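Local structure of RNA-dependent RNA polymerase (Dera Ghazi Khan orthonairovirus, 6DX2) at residues 4-9 with 29-34; 59-64 with 106-111; 14-19 with 76-81. The protein is the viral OTU cysteine protease domain, a deubiquitinase, at the N-terminal end of a large protein whose polymerase part probably copies the viral RNA genome. All coordinates share one frame; numbering follows the deposited sequence.

Interaction 1 (4-9 with 29-34); sequences FHLDDI and DYFTSE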
loop_
_atom_site.group_PDB
_atom_site.type_symbol
_atom_site.label_atom_id
_atom_site.label_comp_id
_atom_site.label_asym_id
_atom_site.label_seq_id
_atom_site.Cartn_x
_atom_site.Cartn_y
_atom_site.Cartn_z
ATOM N N PHE A 4 2.427 -17.022 14.377
ATOM C CA PHE A 4 3.694 -17.717 14.192
ATOM C C PHE A 4 4.213 -17.553 12.770
ATOM O O PHE A 4 5.421 -17.398 12.566
ATOM C CB PHE A 4 3.538 -19.204 14.538
ATOM C CG PHE A 4 4.838 -19.968 14.569
ATOM C CD1 PHE A 4 4.848 -21.342 14.389
ATOM C CD2 PHE A 4 6.044 -19.318 14.787
ATOM C CE1 PHE A 4 6.040 -22.055 14.419
ATOM C CE2 PHE A 4 7.233 -20.020 14.814
ATOM C CZ PHE A 4 7.233 -21.392 14.633
ATOM N N HIS A 5 3.320 -17.577 11.784
ATOM C CA HIS A 5 3.681 -17.339 10.393
ATOM C C HIS A 5 2.742 -16.292 9.818
ATOM O O HIS A 5 1.515 -16.424 9.915
ATOM C CB HIS A 5 3.620 -18.627 9.565
ATOM C CG HIS A 5 4.463 -19.740 10.118
ATOM N ND1 HIS A 5 5.843 -19.716 10.089
ATOM C CD2 HIS A 5 4.120 -20.906 10.716
ATOM C CE1 HIS A 5 6.313 -20.821 10.643
ATOM N NE2 HIS A 5 5.288 -21.559 11.032
ATOM N N LEU A 6 3.333 -15.254 9.220
ATOM C CA LEU A 6 2.543 -14.191 8.620
ATOM C C LEU A 6 1.553 -14.733 7.594
ATOM O O LEU A 6 0.426 -14.243 7.510
ATOM C CB LEU A 6 3.468 -13.173 7.988
ATOM C CG LEU A 6 4.251 -12.467 9.084
ATOM C CD1 LEU A 6 4.923 -11.319 8.471
ATOM C CD2 LEU A 6 3.251 -12.000 10.156
ATOM N N ASP A 7 1.940 -15.775 6.831
ATOM C CA ASP A 7 1.027 -16.309 5.823
ATOM C C ASP A 7 -0.149 -17.089 6.433
ATOM O O ASP A 7 -1.041 -17.497 5.675
ATOM C CB ASP A 7 1.781 -17.190 4.812
ATOM C CG ASP A 7 2.461 -16.363 3.718
ATOM O OD1 ASP A 7 2.392 -15.166 3.834
ATOM O OD2 ASP A 7 3.010 -16.899 2.750
ATOM N N ASP A 8 -0.177 -17.279 7.756
ATOM C CA ASP A 8 -1.297 -17.933 8.434
ATOM C C ASP A 8 -2.196 -16.957 9.171
ATOM O O ASP A 8 -3.020 -17.389 9.977
ATOM C CB ASP A 8 -0.790 -18.968 9.417
ATOM C CG ASP A 8 -0.018 -20.060 8.748
ATOM O OD1 ASP A 8 -0.506 -20.603 7.722
ATOM O OD2 ASP A 8 1.085 -20.354 9.245
ATOM N N ILE A 9 -2.025 -15.650 8.942
ATOM C CA ILE A 9 -2.894 -14.659 9.557
ATOM C C ILE A 9 -4.303 -14.861 9.033
ATOM O O ILE A 9 -4.502 -15.256 7.877
ATOM C CB ILE A 9 -2.403 -13.232 9.258
ATOM C CG1 ILE A 9 -1.218 -12.884 10.147
ATOM C CG2 ILE A 9 -3.513 -12.142 9.449
ATOM C CD1 ILE A 9 -0.555 -11.562 9.748
ATOM N N ASP A 29 9.551 -8.195 14.464
ATOM C CA ASP A 29 9.826 -9.596 14.693
ATOM C C ASP A 29 9.709 -10.419 13.428
ATOM O O ASP A 29 10.202 -11.553 13.387
ATOM C CB ASP A 29 8.898 -10.131 15.781
ATOM C CG ASP A 29 9.315 -9.664 17.158
ATOM O OD1 ASP A 29 10.528 -9.347 17.331
ATOM O OD2 ASP A 29 8.425 -9.594 18.036
ATOM N N TYR A 30 9.097 -9.878 12.393
ATOM C CA TYR A 30 8.819 -10.641 11.185
ATOM C C TYR A 30 9.343 -9.974 9.945
ATOM O O TYR A 30 9.533 -10.656 8.936
ATOM C CB TYR A 30 7.296 -10.861 11.020
ATOM C CG TYR A 30 6.770 -11.626 12.198
ATOM C CD1 TYR A 30 6.770 -13.020 12.210
ATOM C CD2 TYR A 30 6.331 -10.961 13.325
ATOM C CE1 TYR A 30 6.321 -13.718 13.316
ATOM C CE2 TYR A 30 5.886 -11.641 14.429
ATOM C CZ TYR A 30 5.888 -13.018 14.428
ATOM O OH TYR A 30 5.436 -13.672 15.557
ATOM N N PHE A 31 9.519 -8.661 9.963
ATOM C CA PHE A 31 9.926 -7.897 8.801
ATOM C C PHE A 31 11.215 -7.155 9.088
ATOM O O PHE A 31 11.447 -6.659 10.194
ATOM C CB PHE A 31 8.856 -6.840 8.412
ATOM C CG PHE A 31 7.572 -7.390 7.975
ATOM C CD1 PHE A 31 7.412 -7.855 6.668
ATOM C CD2 PHE A 31 6.469 -7.425 8.839
ATOM C CE1 PHE A 31 6.196 -8.279 6.209
ATOM C CE2 PHE A 31 5.248 -7.892 8.382
ATOM C CZ PHE A 31 5.113 -8.314 7.051
ATOM N N THR A 32 12.008 -7.004 8.043
ATOM C CA THR A 32 13.028 -6.001 8.006
ATOM C C THR A 32 12.416 -4.726 7.448
ATOM O O THR A 32 11.728 -4.758 6.439
ATOM C CB THR A 32 14.163 -6.438 7.089
ATOM O OG1 THR A 32 14.672 -7.709 7.543
ATOM C CG2 THR A 32 15.239 -5.436 7.159
ATOM N N SER A 33 12.688 -3.613 8.078
ATOM C CA SER A 33 12.284 -2.347 7.486
ATOM C C SER A 33 13.383 -1.829 6.585
ATOM O O SER A 33 14.581 -2.092 6.786
ATOM C CB SER A 33 11.955 -1.294 8.543
ATOM O OG SER A 33 10.940 -1.759 9.413
ATOM N N GLU A 34 12.973 -1.053 5.587
ATOM C CA GLU A 34 13.894 -0.330 4.744
ATOM C C GLU A 34 13.569 1.163 4.764
ATOM O O GLU A 34 12.410 1.557 4.768
ATOM C CB GLU A 34 13.866 -0.855 3.305
ATOM C CG GLU A 34 14.652 0.029 2.316
ATOM C CD GLU A 34 16.145 -0.254 2.331
ATOM O OE1 GLU A 34 16.903 0.484 1.665
ATOM O OE2 GLU A 34 16.562 -1.224 3.000
#
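At one edge of the mixed beta sheet of this viral OTU domain, Leu6 of the N-terminal loop lies against Tyr30 and Phe31, where the chain enters edge strand 31-33. Leu6 stands on a short 3-10 turn that is closed by Asp8 N to His5 O and Ile9 N to Leu6 O, and its two methyls divide the work. CD1 enters the angle between the aromatic residues, 3.5 Å from Tyr30 CB and 3.3 Å from Phe31 CZ, a close apolar fit. CD2 sits instead over one face of the Tyr30 ring, 4.1 Å from Tyr30 CG. Leu6 CG is anti to the carbonyl carbon (chi1 -67°), which sets the fork against the two aromatic residues. Tyr30 has the same choice of first torsion; its ring runs alongside the N-terminal loop, and its hydroxyl makes a weak hydrogen bond with Ser3 O. Leu156 of the neighbouring strand 150-156 touches both Leu6 and Phe31, so the loop is packed onto two strands of the sheet, while Phe31 also meets the Trp119 ring. The Phe4 carbonyl oxygen lies near the plane of the Tyr30 ring, at its edge, 3.9 Å from Tyr30 CE1.

Interaction 2 (59-64 with 106-111); sequences RSIKNT and EILSKA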
loop_
_atom_site.group_PDB
_atom_site.type_symbol
_atom_site.label_atom_id
_atom_site.label_comp_id
_atom_site.label_asym_id
_atom_site.label_seq_id
_atom_site.Cartn_x
_atom_site.Cartn_y
_atom_site.Cartn_z
ATOM N N ARG A 59 7.773 7.446 -10.220
ATOM C CA ARG A 59 6.837 8.178 -11.072
ATOM C C ARG A 59 6.098 7.254 -12.036
ATOM O O ARG A 59 4.924 7.484 -12.341
ATOM C CB ARG A 59 7.560 9.269 -11.878
ATOM C CG ARG A 59 8.435 10.244 -11.055
ATOM C CD ARG A 59 8.877 11.496 -11.876
ATOM N NE ARG A 59 7.800 12.478 -11.792
ATOM C CZ ARG A 59 7.835 13.588 -11.053
ATOM N NH1 ARG A 59 8.926 13.918 -10.359
ATOM N NH2 ARG A 59 6.779 14.390 -11.035
ATOM N N SER A 60 6.758 6.222 -12.553
ATOM C CA SER A 60 6.048 5.354 -13.486
ATOM C C SER A 60 4.978 4.535 -12.782
ATOM O O SER A 60 3.982 4.153 -13.408
ATOM C CB SER A 60 7.038 4.460 -14.221
ATOM O OG SER A 60 7.649 3.603 -13.302
ATOM N N ILE A 61 5.143 4.283 -11.494
ATOM C CA ILE A 61 4.080 3.625 -10.737
ATOM C C ILE A 61 2.843 4.506 -10.689
ATOM O O ILE A 61 1.716 4.028 -10.847
ATOM C CB ILE A 61 4.579 3.283 -9.332
ATOM C CG1 ILE A 61 5.547 2.106 -9.448
ATOM C CG2 ILE A 61 3.424 2.974 -8.427
ATOM C CD1 ILE A 61 6.564 2.167 -8.400
ATOM N N LYS A 62 3.043 5.813 -10.469
ATOM C CA LYS A 62 1.938 6.765 -10.570
ATOM C C LYS A 62 1.257 6.690 -11.920
ATOM O O LYS A 62 0.038 6.857 -12.010
ATOM C CB LYS A 62 2.428 8.206 -10.347
ATOM C CG LYS A 62 2.744 8.476 -8.864
ATOM C CD LYS A 62 3.103 9.949 -8.706
ATOM C CE LYS A 62 2.557 10.452 -7.416
ATOM N NZ LYS A 62 2.718 11.902 -7.299
ATOM N N ASN A 63 2.043 6.557 -13.005
ATOM C CA ASN A 63 1.429 6.531 -14.330
ATOM C C ASN A 63 0.573 5.288 -14.510
ATOM O O ASN A 63 -0.486 5.343 -15.150
ATOM C CB ASN A 63 2.507 6.614 -15.416
ATOM C CG ASN A 63 3.162 7.991 -15.463
ATOM O OD1 ASN A 63 2.551 8.973 -15.070
ATOM N ND2 ASN A 63 4.396 8.062 -15.948
ATOM N N THR A 64 1.022 4.169 -13.930
ATOM C CA THR A 64 0.249 2.939 -13.952
ATOM C C THR A 64 -1.059 3.112 -13.197
ATOM O O THR A 64 -2.128 2.736 -13.698
ATOM C CB THR A 64 1.093 1.807 -13.364
ATOM O OG1 THR A 64 2.184 1.554 -14.257
ATOM C CG2 THR A 64 0.248 0.572 -13.261
ATOM N N GLU A 106 -5.335 0.380 -3.093
ATOM C CA GLU A 106 -6.431 -0.340 -3.741
ATOM C C GLU A 106 -6.229 -0.366 -5.253
ATOM O O GLU A 106 -6.314 -1.426 -5.881
ATOM C CB GLU A 106 -7.756 0.306 -3.377
ATOM C CG GLU A 106 -8.945 -0.242 -4.191
ATOM C CD GLU A 106 -10.243 0.284 -3.649
ATOM O OE1 GLU A 106 -10.428 1.486 -3.822
ATOM O OE2 GLU A 106 -11.075 -0.500 -3.104
ATOM N N ILE A 107 -5.904 0.788 -5.840
ATOM C CA ILE A 107 -5.752 0.861 -7.302
ATOM C C ILE A 107 -4.550 0.049 -7.764
ATOM O O ILE A 107 -4.632 -0.742 -8.722
ATOM C CB ILE A 107 -5.642 2.318 -7.773
ATOM C CG1 ILE A 107 -6.959 3.058 -7.566
ATOM C CG2 ILE A 107 -5.317 2.362 -9.261
ATOM C CD1 ILE A 107 -6.878 4.649 -7.851
ATOM N N LEU A 108 -3.403 0.232 -7.102
ATOM C CA LEU A 108 -2.206 -0.476 -7.564
ATOM C C LEU A 108 -2.361 -1.986 -7.459
ATOM O O LEU A 108 -1.829 -2.725 -8.282
ATOM C CB LEU A 108 -0.974 -0.035 -6.735
ATOM C CG LEU A 108 0.330 -0.236 -7.475
ATOM C CD1 LEU A 108 0.450 0.333 -8.816
ATOM C CD2 LEU A 108 1.425 0.409 -6.564
ATOM N N SER A 109 -3.000 -2.470 -6.400
ATOM C CA SER A 109 -3.213 -3.917 -6.295
ATOM C C SER A 109 -3.977 -4.450 -7.500
ATOM O O SER A 109 -3.608 -5.500 -8.076
ATOM C CB SER A 109 -3.956 -4.224 -5.012
ATOM O OG SER A 109 -5.303 -3.827 -5.038
ATOM N N LYS A 110 -5.025 -3.729 -7.923
ATOM C CA LYS A 110 -5.722 -4.145 -9.128
ATOM C C LYS A 110 -4.876 -3.890 -10.382
ATOM O O LYS A 110 -4.854 -4.717 -11.298
ATOM C CB LYS A 110 -7.066 -3.414 -9.231
ATOM C CG LYS A 110 -8.005 -3.683 -8.042
ATOM C CD LYS A 110 -9.172 -2.706 -7.920
ATOM C CE LYS A 110 -10.016 -3.057 -6.652
ATOM N NZ LYS A 110 -11.405 -2.479 -6.715
ATOM N N ALA A 111 -4.171 -2.755 -10.448
ATOM C CA ALA A 111 -3.536 -2.412 -11.715
ATOM C C ALA A 111 -2.394 -3.359 -12.051
ATOM O O ALA A 111 -2.098 -3.588 -13.233
ATOM C CB ALA A 111 -3.054 -0.962 -11.672
#
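Glu106 O, two residues before Leu108 turns toward Ile61 in this helix pair of the OTU fold, is gripped by two donors. Ser109 OG gives it a 2.7 Å hydrogen bond, tilted 33° from the carbonyl plane, and Lys110 N adds a weak backbone bond. The serine bond lies well away from helix 58-71, and the contact itself is apolar. The two segments run nearly perpendicular (82°), with their axes 10.5 Å apart, so they meet through a few methyl groups. Leu108 CG is anti to its own N (chi1 -156°), which carries the forked end across to Ile61; the two side chains cross at about a right angle. Both prongs abut one methyl: Ile61 CG2 lies 3.7 Å from Leu108 CD2 and 4.0 Å from Leu108 CD1. Val47 of helix 42-52 touches both Ile61 and Leu108 and makes this a junction of three helices; in OTU proteases the helix corresponding to 42-52 begins at the nucleophilic cysteine. Further along both segments the backbones come nearer, and a second pair, of shorter side chains, meets there, Thr64 CG2 resting 4.0 Å from Ala111 CB.

Interaction 3 (14-19 with 76-81); sequences NIEGVY and CVQAKL
Glu16, at the tip of the N-terminal beta hairpin, reaches over to Val77 and Gln78 in the weakly bonded helix 77-82, so that a turn at one end of the OTU sheet meets the helical side of the domain at the surface.

Hydrogen bonds shape the hairpin itself. Strands 12-13 and 18-21 are joined by a type I turn with a G1 beta bulge: Gly17 N bonds to Asn14 O, and Asn14 N bonds to Val18 O at 2.8 Å. Gly17 takes the left-handed backbone conformation that this bulge requires. The Asn14 side chain folds inward over the turn, where its OD1 accepts Val18 N at 3.1 Å, the donor standing 45° out of the carbonyl plane, and a weak second bond from Glu16 N.

Van der Waals packing crosses to the helix. Beyond CG the Glu16 chain is extended, and Val77 CG1 lies over one face of its carboxylate, 3.8 Å from Glu16 CD, with both carboxylate oxygens at similar range. Val77 CG1 lies anti to the backbone N (chi1 173°), the position from which it meets the glutamate.

The polar approach is of another kind. Gln78, bent at chi2, brings its OE1 to 3.8 Å from Glu16 OE1, the carboxylate and amide planes being 45° apart. Behind these residues, Gln78 N bonds to Glu106 OE1, which ties this helix to helix 102-112.

Two oxygens near each other, as modelled, beside a carboxylate resting on a methyl, give little directional attraction. The chemistry therefore suggests a shallow contact, in which the hairpin tip owes its shape to its own bonds more than to the helix.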
loop_
_atom_site.group_PDB
_atom_site.type_symbol
_atom_site.label_atom_id
_atom_site.label_comp_id
_atom_site.label_asym_id
_atom_site.label_seq_id
_atom_site.Cartn_x
_atom_site.Cartn_y
_atom_site.Cartn_z
ATOM N N ASN A 14 -14.182 -7.519 3.533
ATOM C CA ASN A 14 -15.485 -6.905 3.327
ATOM C C ASN A 14 -15.945 -7.210 1.902
ATOM O O ASN A 14 -15.227 -7.832 1.103
ATOM C CB ASN A 14 -15.429 -5.410 3.678
ATOM C CG ASN A 14 -14.540 -4.599 2.752
ATOM O OD1 ASN A 14 -14.317 -4.952 1.601
ATOM N ND2 ASN A 14 -14.037 -3.490 3.257
ATOM N N ILE A 15 -17.168 -6.787 1.564
ATOM C CA ILE A 15 -17.693 -7.108 0.242
ATOM C C ILE A 15 -16.959 -6.343 -0.853
ATOM O O ILE A 15 -17.003 -6.748 -2.024
ATOM C CB ILE A 15 -19.222 -6.870 0.190
ATOM C CG1 ILE A 15 -19.882 -7.799 -0.839
ATOM C CG2 ILE A 15 -19.563 -5.384 -0.061
ATOM C CD1 ILE A 15 -19.511 -9.249 -0.675
ATOM N N GLU A 16 -16.243 -5.273 -0.498
ATOM C CA GLU A 16 -15.435 -4.537 -1.464
ATOM C C GLU A 16 -14.143 -5.256 -1.830
ATOM O O GLU A 16 -13.402 -4.770 -2.701
ATOM C CB GLU A 16 -15.119 -3.136 -0.923
ATOM C CG GLU A 16 -16.291 -2.160 -1.051
ATOM C CD GLU A 16 -16.116 -0.895 -0.218
ATOM O OE1 GLU A 16 -15.001 -0.677 0.310
ATOM O OE2 GLU A 16 -17.097 -0.121 -0.093
ATOM N N GLY A 17 -13.853 -6.401 -1.204
ATOM C CA GLY A 17 -12.613 -7.088 -1.464
ATOM C C GLY A 17 -11.430 -6.588 -0.676
ATOM O O GLY A 17 -10.287 -6.944 -1.006
ATOM N N VAL A 18 -11.642 -5.742 0.344
ATOM C CA VAL A 18 -10.569 -5.279 1.206
ATOM C C VAL A 18 -10.594 -6.122 2.468
ATOM O O VAL A 18 -11.657 -6.359 3.049
ATOM C CB VAL A 18 -10.731 -3.776 1.538
ATOM C CG1 VAL A 18 -9.642 -3.277 2.446
ATOM C CG2 VAL A 18 -10.890 -2.919 0.243
ATOM N N TYR A 19 -9.439 -6.609 2.878
ATOM C CA TYR A 19 -9.363 -7.431 4.064
ATOM C C TYR A 19 -8.784 -6.656 5.224
ATOM O O TYR A 19 -7.866 -5.828 5.060
ATOM C CB TYR A 19 -8.475 -8.630 3.853
ATOM C CG TYR A 19 -8.806 -9.514 2.681
ATOM C CD1 TYR A 19 -8.429 -9.144 1.404
ATOM C CD2 TYR A 19 -9.399 -10.783 2.891
ATOM C CE1 TYR A 19 -8.635 -9.972 0.316
ATOM C CE2 TYR A 19 -9.635 -11.646 1.792
ATOM C CZ TYR A 19 -9.276 -11.229 0.528
ATOM O OH TYR A 19 -9.399 -12.030 -0.567
ATOM N N CYS A 76 -12.292 1.971 -8.718
ATOM C CA CYS A 76 -11.496 2.787 -7.797
ATOM C C CYS A 76 -12.385 3.255 -6.645
ATOM O O CYS A 76 -12.767 4.430 -6.553
ATOM C CB CYS A 76 -10.908 3.973 -8.552
ATOM S SG CYS A 76 -9.763 3.446 -9.893
ATOM N N VAL A 77 -12.786 2.287 -5.812
ATOM C CA VAL A 77 -13.885 2.539 -4.868
ATOM C C VAL A 77 -13.522 3.683 -3.927
ATOM O O VAL A 77 -14.316 4.621 -3.720
ATOM C CB VAL A 77 -14.220 1.262 -4.072
ATOM C CG1 VAL A 77 -15.240 1.530 -2.956
ATOM C CG2 VAL A 77 -14.717 0.173 -5.000
ATOM N N GLN A 78 -12.314 3.622 -3.342
ATOM C CA GLN A 78 -11.967 4.628 -2.354
ATOM C C GLN A 78 -11.718 5.969 -3.015
ATOM O O GLN A 78 -12.108 7.009 -2.475
ATOM C CB GLN A 78 -10.751 4.186 -1.535
ATOM C CG GLN A 78 -10.975 2.956 -0.643
ATOM C CD GLN A 78 -12.100 3.126 0.383
ATOM O OE1 GLN A 78 -13.237 2.662 0.181
ATOM N NE2 GLN A 78 -11.790 3.787 1.491
ATOM N N ALA A 79 -11.101 5.964 -4.204
ATOM C CA ALA A 79 -10.879 7.212 -4.920
ATOM C C ALA A 79 -12.189 7.943 -5.193
ATOM O O ALA A 79 -12.248 9.171 -5.075
ATOM C CB ALA A 79 -10.153 6.947 -6.233
ATOM N N LYS A 80 -13.248 7.198 -5.555
ATOM C CA LYS A 80 -14.578 7.762 -5.809
ATOM C C LYS A 80 -15.190 8.449 -4.602
ATOM O O LYS A 80 -16.074 9.293 -4.774
ATOM C CB LYS A 80 -15.502 6.647 -6.284
ATOM C CG LYS A 80 -15.289 6.242 -7.718
ATOM C CD LYS A 80 -16.472 5.403 -8.194
ATOM C CE LYS A 80 -16.265 3.913 -7.929
ATOM N NZ LYS A 80 -17.372 3.027 -8.478
ATOM N N LEU A 81 -14.759 8.123 -3.390
ATOM C CA LEU A 81 -15.257 8.824 -2.205
ATOM C C LEU A 81 -14.632 10.194 -2.047
ATOM O O LEU A 81 -15.242 11.083 -1.449
ATOM C CB LEU A 81 -14.965 8.020 -0.933
ATOM C CG LEU A 81 -15.846 6.806 -0.676
ATOM C CD1 LEU A 81 -17.295 7.240 -0.623
ATOM C CD2 LEU A 81 -15.648 5.734 -1.720
#

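In the fold
From the N terminus, interaction 1 opens at residues 4-9 and interaction 3 at 14-19, before strand 31-33 closes the first loop. Interaction 3 closes only at 76-81, so the two cross. Interaction 2 opens at 59-64, after interaction 1 is complete, and closes at 106-111, crossing interaction 3 in turn. Interactions 1 and 2 stand in series on opposite sides of the chain's centre, their own centres about 24 Å apart. Interactions 1 and 3 lie near opposite ends of one sheet, while interaction 2 binds helices to each other. Interactions 2 and 3 touch where helix 102-112 meets helix 77-82; interaction 3 itself links the N-terminal hairpin to the helices.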